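Local coordinates for attaching and effacing protein, pathogenesis factor (Escherichia coli, PDB 4E9L) that probably serves as an adhesin of the intimin/invasin family, this piece being a row of immunoglobulin-like domains from the longer protein, at residues Pro103-Ala115 with Gly152-Ala164. Residues are numbered along the deposited sequence; the frame is centred on the assembly and turned at random.
Sequences PVVGGTVTAIWTA and GTWTAQISLGTTA
Trp113 and Trp154 form a hydrogen-bonded pair in the antiparallel union of strands 108-114 and 153-159, and their side chains run side by side into the buried interior. The six-membered ring of Trp113 lies obliquely by the five-membered ring of Trp154, planes at 35°, with CE3 of Trp113 3.7 Å from CB of Trp154. Trp113 CG is anti to the backbone N (chi1 167°) while Trp154 CG sits beside its own N (chi1 -65°); together these torsions bring Trp113 CZ3 over the rim of one Trp154 face, in neither a stack nor an edge-to-face pair. Each indole NE1 is satisfied by a carbonyl, of Ala178 for Trp113 and of Val123 for Trp154.

The same face continues through Ala111 and Ala156 to Val109, whose CG1 packs 3.7 Å from Ile158 CB and 3.9 Å from Leu160 CD2. Leu160 also sends CD1 to Pro103 CB (3.7 Å), and Leu167 of strand 165-173, in the facing sheet, packs on both Val109 and Leu160. This forms part of the core between the two sheets of an immunoglobulin-like domain.

The other face is looser and more polar, with Thr108 and Gln157 solvent-exposed. Ile112 CG2 merely comes within 4.2 Å of Thr155 CG2. Farther along, the Gln157 chain bends so that its OE1 takes a hydrogen bond of 2.7 Å from Thr110 OG1. Thr108 OG1 reaches Ile158 O from above the carbonyl plane, giving that oxygen a second donor besides Val109 N.

Paired backbone bonds at Val109-Ile158, Ala111-Ala156 and Trp113-Trp154 join the strands, while the chemistry divides by face: aromatic and aliphatic burial inside, threonine hydroxyls bonded to side-chain and backbone carbonyls outside.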
ATOM      1  N   PRO A 103      12.090 -16.040 -21.053  1.00 17.77           N
ATOM      2  CA  PRO A 103      12.949 -16.939 -20.270  1.00 18.78           C
ATOM      3  C   PRO A 103      13.042 -16.319 -18.861  1.00 22.19           C
ATOM      4  O   PRO A 103      12.749 -15.124 -18.681  1.00 20.74           O
ATOM      5  CB  PRO A 103      14.292 -16.852 -20.999  1.00 20.16           C
ATOM      6  CG  PRO A 103      14.329 -15.440 -21.510  1.00 22.66           C
ATOM      7  CD  PRO A 103      12.905 -15.210 -21.974  1.00 18.82           C
ATOM      8  N   VAL A 104      13.404 -17.121 -17.875  1.00 20.37           N
ATOM      9  CA  VAL A 104      13.495 -16.657 -16.486  1.00 20.89           C
ATOM     10  C   VAL A 104      14.935 -16.271 -16.194  1.00 23.30           C
ATOM     11  O   VAL A 104      15.867 -16.908 -16.716  1.00 21.81           O
ATOM     12  CB  VAL A 104      12.973 -17.771 -15.519  1.00 26.00           C
ATOM     13  CG1 VAL A 104      13.015 -17.332 -14.046  1.00 25.39           C
ATOM     14  CG2 VAL A 104      11.548 -18.199 -15.900  1.00 26.32           C
ATOM     15  N   VAL A 105      15.128 -15.263 -15.330  1.00 19.24           N
ATOM     16  CA  VAL A 105      16.461 -14.860 -14.848  1.00 19.31           C
ATOM     17  C   VAL A 105      17.197 -16.093 -14.347  1.00 24.26           C
ATOM     18  O   VAL A 105      16.570 -17.003 -13.765  1.00 20.88           O
ATOM     19  CB  VAL A 105      16.419 -13.765 -13.738  1.00 21.79           C
ATOM     20  CG1 VAL A 105      15.964 -12.438 -14.299  1.00 20.45           C
ATOM     21  CG2 VAL A 105      15.560 -14.181 -12.536  1.00 21.11           C
ATOM     22  N   GLY A 106      18.502 -16.149 -14.642  1.00 23.09           N
ATOM     23  CA  GLY A 106      19.345 -17.268 -14.248  1.00 23.04           C
ATOM     24  C   GLY A 106      19.195 -18.478 -15.141  1.00 26.00           C
ATOM     25  O   GLY A 106      19.920 -19.460 -14.980  1.00 26.55           O
ATOM     26  N   GLY A 107      18.268 -18.412 -16.091  1.00 20.38           N
ATOM     27  CA  GLY A 107      18.062 -19.508 -17.027  1.00 19.40           C
ATOM     28  C   GLY A 107      18.894 -19.346 -18.287  1.00 22.17           C
ATOM     29  O   GLY A 107      19.998 -18.770 -18.287  1.00 19.79           O
ATOM     30  N   THR A 108      18.358 -19.844 -19.378  1.00 19.39           N
ATOM     31  CA  THR A 108      19.027 -19.758 -20.675  1.00 19.97           C
ATOM     32  C   THR A 108      18.050 -19.389 -21.779  1.00 24.40           C
ATOM     33  O   THR A 108      16.851 -19.630 -21.653  1.00 25.31           O
ATOM     34  CB  THR A 108      19.830 -21.064 -20.952  1.00 34.12           C
ATOM     35  OG1 THR A 108      20.597 -20.890 -22.141  1.00 46.36           O
ATOM     36  CG2 THR A 108      18.940 -22.286 -21.105  1.00 30.94           C
ATOM     37  N   VAL A 109      18.567 -18.819 -22.867  1.00 19.10           N
ATOM     38  CA  VAL A 109      17.773 -18.452 -24.045  1.00 17.53           C
ATOM     39  C   VAL A 109      18.622 -18.752 -25.292  1.00 20.63           C
ATOM     40  O   VAL A 109      19.854 -18.600 -25.254  1.00 21.28           O
ATOM     41  CB  VAL A 109      17.204 -16.998 -23.964  1.00 20.05           C
ATOM     42  CG1 VAL A 109      18.312 -15.948 -23.864  1.00 19.50           C
ATOM     43  CG2 VAL A 109      16.235 -16.686 -25.106  1.00 19.06           C
ATOM     44  N   THR A 110      17.995 -19.260 -26.359  1.00 14.20           N
ATOM     45  CA  THR A 110      18.771 -19.599 -27.554  1.00 15.23           C
ATOM     46  C   THR A 110      18.641 -18.474 -28.567  1.00 18.30           C
ATOM     47  O   THR A 110      17.543 -17.994 -28.782  1.00 15.53           O
ATOM     48  CB  THR A 110      18.321 -20.950 -28.140  1.00 22.35           C
ATOM     49  OG1 THR A 110      18.409 -21.945 -27.114  1.00 22.08           O
ATOM     50  CG2 THR A 110      19.162 -21.376 -29.355  1.00 20.53           C
ATOM     51  N   ALA A 111      19.754 -18.080 -29.203  1.00 17.29           N
ATOM     52  CA  ALA A 111      19.748 -17.076 -30.269  1.00 16.10           C
ATOM     53  C   ALA A 111      19.905 -17.831 -31.577  1.00 18.84           C
ATOM     54  O   ALA A 111      20.815 -18.645 -31.704  1.00 18.26           O
ATOM     55  CB  ALA A 111      20.900 -16.093 -30.093  1.00 17.07           C
ATOM     56  N   ILE A 112      19.021 -17.567 -32.539  1.00 14.44           N
ATOM     57  CA  ILE A 112      19.035 -18.190 -33.854  1.00 14.74           C
ATOM     58  C   ILE A 112      19.121 -17.077 -34.896  1.00 17.00           C
ATOM     59  O   ILE A 112      18.158 -16.339 -35.114  1.00 16.90           O
ATOM     60  CB  ILE A 112      17.839 -19.143 -34.147  1.00 18.51           C
ATOM     61  CG1 ILE A 112      17.549 -20.116 -32.959  1.00 20.16           C
ATOM     62  CG2 ILE A 112      18.103 -19.917 -35.456  1.00 18.01           C
ATOM     63  CD1 ILE A 112      16.314 -19.685 -32.099  1.00 28.41           C
ATOM     64  N   TRP A 113      20.279 -16.964 -35.516  1.00 13.10           N
ATOM     65  CA  TRP A 113      20.547 -15.955 -36.522  1.00 13.81           C
ATOM     66  C   TRP A 113      20.485 -16.608 -37.903  1.00 16.96           C
ATOM     67  O   TRP A 113      21.173 -17.605 -38.170  1.00 18.17           O
ATOM     68  CB  TRP A 113      21.930 -15.351 -36.236  1.00 13.76           C
ATOM     69  CG  TRP A 113      22.552 -14.510 -37.311  1.00 15.95           C
ATOM     70  CD1 TRP A 113      21.926 -13.661 -38.188  1.00 18.55           C
ATOM     71  CD2 TRP A 113      23.955 -14.344 -37.525  1.00 17.47           C
ATOM     72  NE1 TRP A 113      22.861 -13.014 -38.967  1.00 18.30           N
ATOM     73  CE2 TRP A 113      24.115 -13.414 -38.577  1.00 21.35           C
ATOM     74  CE3 TRP A 113      25.102 -14.848 -36.882  1.00 21.04           C
ATOM     75  CZ2 TRP A 113      25.375 -13.062 -39.073  1.00 22.33           C
ATOM     76  CZ3 TRP A 113      26.349 -14.458 -37.345  1.00 23.99           C
ATOM     77  CH2 TRP A 113      26.477 -13.543 -38.404  1.00 24.65           C
ATOM     78  N   THR A 114      19.656 -16.046 -38.766  1.00 12.16           N
ATOM     79  CA  THR A 114      19.461 -16.506 -40.136  1.00 12.20           C
ATOM     80  C   THR A 114      20.230 -15.526 -41.007  1.00 17.31           C
ATOM     81  O   THR A 114      19.874 -14.356 -41.070  1.00 16.75           O
ATOM     82  CB  THR A 114      17.967 -16.590 -40.472  1.00 19.30           C
ATOM     83  OG1 THR A 114      17.341 -17.446 -39.527  1.00 21.67           O
ATOM     84  CG2 THR A 114      17.718 -17.120 -41.886  1.00 19.15           C
ATOM     85  N   ALA A 115      21.330 -15.993 -41.600  1.00 16.08           N
ATOM     86  CA  ALA A 115      22.247 -15.179 -42.393  1.00 15.14           C
ATOM     87  C   ALA A 115      22.023 -15.438 -43.870  1.00 18.07           C
ATOM     88  O   ALA A 115      22.119 -16.583 -44.334  1.00 18.06           O
ATOM     89  CB  ALA A 115      23.677 -15.511 -42.006  1.00 15.83           C
ATOM     90  N   GLY A 152      22.611 -21.725 -43.213  1.00 19.10           N
ATOM     91  CA  GLY A 152      22.347 -20.290 -43.119  1.00 18.29           C
ATOM     92  C   GLY A 152      21.925 -19.916 -41.712  1.00 22.72           C
ATOM     93  O   GLY A 152      21.860 -18.728 -41.382  1.00 23.00           O
ATOM     94  N   THR A 153      21.621 -20.917 -40.868  1.00 18.71           N
ATOM     95  CA  THR A 153      21.304 -20.629 -39.471  1.00 19.63           C
ATOM     96  C   THR A 153      22.564 -20.815 -38.639  1.00 22.39           C
ATOM     97  O   THR A 153      23.378 -21.708 -38.896  1.00 22.67           O
ATOM     98  CB  THR A 153      20.073 -21.376 -38.910  1.00 29.83           C
ATOM     99  OG1 THR A 153      20.375 -22.757 -38.739  1.00 33.30           O
ATOM    100  CG2 THR A 153      18.806 -21.182 -39.754  1.00 28.33           C
ATOM    101  N   TRP A 154      22.708 -19.935 -37.663  1.00 17.64           N
ATOM    102  CA  TRP A 154      23.794 -19.840 -36.713  1.00 16.59           C
ATOM    103  C   TRP A 154      23.147 -19.798 -35.334  1.00 20.88           C
ATOM    104  O   TRP A 154      22.194 -19.033 -35.122  1.00 21.50           O
ATOM    105  CB  TRP A 154      24.572 -18.557 -36.980  1.00 15.06           C
ATOM    106  CG  TRP A 154      25.261 -18.555 -38.311  1.00 15.71           C
ATOM    107  CD1 TRP A 154      24.692 -18.364 -39.539  1.00 17.99           C
ATOM    108  CD2 TRP A 154      26.659 -18.734 -38.536  1.00 15.68           C
ATOM    109  NE1 TRP A 154      25.657 -18.425 -40.518  1.00 17.48           N
ATOM    110  CE2 TRP A 154      26.881 -18.611 -39.924  1.00 19.40           C
ATOM    111  CE3 TRP A 154      27.763 -18.926 -37.683  1.00 17.85           C
ATOM    112  CZ2 TRP A 154      28.153 -18.722 -40.490  1.00 18.81           C
ATOM    113  CZ3 TRP A 154      29.024 -19.027 -38.244  1.00 20.47           C
ATOM    114  CH2 TRP A 154      29.212 -18.916 -39.631  1.00 20.86           C
ATOM    115  N   THR A 155      23.601 -20.645 -34.412  1.00 16.07           N
ATOM    116  CA  THR A 155      22.953 -20.680 -33.090  1.00 16.08           C
ATOM    117  C   THR A 155      23.934 -20.373 -31.958  1.00 20.32           C
ATOM    118  O   THR A 155      25.085 -20.795 -32.030  1.00 20.00           O
ATOM    119  CB  THR A 155      22.279 -22.067 -32.860  1.00 23.76           C
ATOM    120  OG1 THR A 155      23.246 -23.074 -33.071  1.00 30.41           O
ATOM    121  CG2 THR A 155      21.104 -22.335 -33.800  1.00 21.32           C
ATOM    122  N   ALA A 156      23.490 -19.631 -30.925  1.00 17.39           N
ATOM    123  CA  ALA A 156      24.301 -19.346 -29.732  1.00 17.21           C
ATOM    124  C   ALA A 156      23.431 -19.484 -28.502  1.00 21.68           C
ATOM    125  O   ALA A 156      22.240 -19.192 -28.561  1.00 21.54           O
ATOM    126  CB  ALA A 156      24.921 -17.960 -29.793  1.00 18.02           C
ATOM    127  N   GLN A 157      24.015 -19.945 -27.392  1.00 17.55           N
ATOM    128  CA  GLN A 157      23.262 -20.096 -26.154  1.00 17.80           C
ATOM    129  C   GLN A 157      23.611 -18.955 -25.231  1.00 20.99           C
ATOM    130  O   GLN A 157      24.801 -18.663 -25.034  1.00 21.49           O
ATOM    131  CB  GLN A 157      23.577 -21.454 -25.474  1.00 20.47           C
ATOM    132  CG  GLN A 157      23.211 -22.693 -26.304  1.00 34.40           C
ATOM    133  CD  GLN A 157      21.740 -22.806 -26.676  1.00 53.45           C
ATOM    134  OE1 GLN A 157      20.841 -22.321 -25.977  1.00 43.78           O
ATOM    135  NE2 GLN A 157      21.466 -23.494 -27.777  1.00 48.62           N
ATOM    136  N   ILE A 158      22.595 -18.271 -24.702  1.00 16.49           N
ATOM    137  CA  ILE A 158      22.820 -17.173 -23.749  1.00 15.68           C
ATOM    138  C   ILE A 158      22.524 -17.649 -22.313  1.00 20.10           C
ATOM    139  O   ILE A 158      21.426 -18.132 -22.055  1.00 21.23           O
ATOM    140  CB  ILE A 158      22.051 -15.858 -24.114  1.00 17.63           C
ATOM    141  CG1 ILE A 158      22.508 -15.296 -25.483  1.00 18.49           C
ATOM    142  CG2 ILE A 158      22.256 -14.778 -23.016  1.00 17.96           C
ATOM    143  CD1 ILE A 158      21.433 -14.415 -26.203  1.00 25.57           C
ATOM    144  N   SER A 159      23.500 -17.550 -21.402  1.00 17.36           N
ATOM    145  CA  SER A 159      23.286 -17.874 -19.980  1.00 19.48           C
ATOM    146  C   SER A 159      22.903 -16.541 -19.367  1.00 25.02           C
ATOM    147  O   SER A 159      23.689 -15.594 -19.426  1.00 25.76           O
ATOM    148  CB  SER A 159      24.569 -18.390 -19.322  1.00 25.45           C
ATOM    149  OG  SER A 159      25.027 -19.559 -19.980  1.00 42.35           O
ATOM    150  N   LEU A 160      21.674 -16.439 -18.863  1.00 22.34           N
ATOM    151  CA  LEU A 160      21.148 -15.189 -18.320  1.00 21.36           C
ATOM    152  C   LEU A 160      21.614 -14.904 -16.935  1.00 24.52           C
ATOM    153  O   LEU A 160      21.723 -15.808 -16.121  1.00 24.17           O
ATOM    154  CB  LEU A 160      19.607 -15.172 -18.354  1.00 20.45           C
ATOM    155  CG  LEU A 160      18.986 -15.304 -19.750  1.00 24.12           C
ATOM    156  CD1 LEU A 160      17.553 -15.755 -19.652  1.00 23.75           C
ATOM    157  CD2 LEU A 160      19.117 -13.989 -20.542  1.00 22.37           C
ATOM    158  N   GLY A 161      21.846 -13.631 -16.663  1.00 21.82           N
ATOM    159  CA  GLY A 161      22.188 -13.169 -15.331  1.00 22.09           C
ATOM    160  C   GLY A 161      20.925 -13.151 -14.478  1.00 25.09           C
ATOM    161  O   GLY A 161      19.876 -13.684 -14.871  1.00 23.79           O
ATOM    162  N   THR A 162      21.005 -12.497 -13.326  1.00 20.73           N
ATOM    163  CA  THR A 162      19.902 -12.439 -12.360  1.00 20.38           C
ATOM    164  C   THR A 162      19.048 -11.172 -12.452  1.00 23.29           C
ATOM    165  O   THR A 162      18.172 -10.989 -11.602  1.00 24.32           O
ATOM    166  CB  THR A 162      20.475 -12.589 -10.952  1.00 25.01           C
ATOM    167  OG1 THR A 162      21.435 -11.554 -10.757  1.00 30.04           O
ATOM    168  CG2 THR A 162      21.116 -13.946 -10.720  1.00 27.90           C
ATOM    169  N   THR A 163      19.290 -10.296 -13.458  1.00 18.71           N
ATOM    170  CA  THR A 163      18.530  -9.049 -13.623  1.00 19.79           C
ATOM    171  C   THR A 163      17.402  -9.248 -14.618  1.00 23.51           C
ATOM    172  O   THR A 163      17.669  -9.625 -15.761  1.00 22.97           O
ATOM    173  CB  THR A 163      19.457  -7.895 -14.098  1.00 27.56           C
ATOM    174  OG1 THR A 163      20.533  -7.760 -13.173  1.00 30.07           O
ATOM    175  CG2 THR A 163      18.704  -6.555 -14.253  1.00 23.52           C
ATOM    176  N   ALA A 164      16.155  -8.945 -14.210  1.00 19.49           N
ATOM    177  CA  ALA A 164      14.991  -9.073 -15.099  1.00 18.67           C
ATOM    178  C   ALA A 164      14.809  -7.840 -15.990  1.00 24.16           C
ATOM    179  O   ALA A 164      15.312  -6.766 -15.683  1.00 24.08           O
ATOM    180  CB  ALA A 164      13.729  -9.343 -14.281  1.00 18.15           C
TER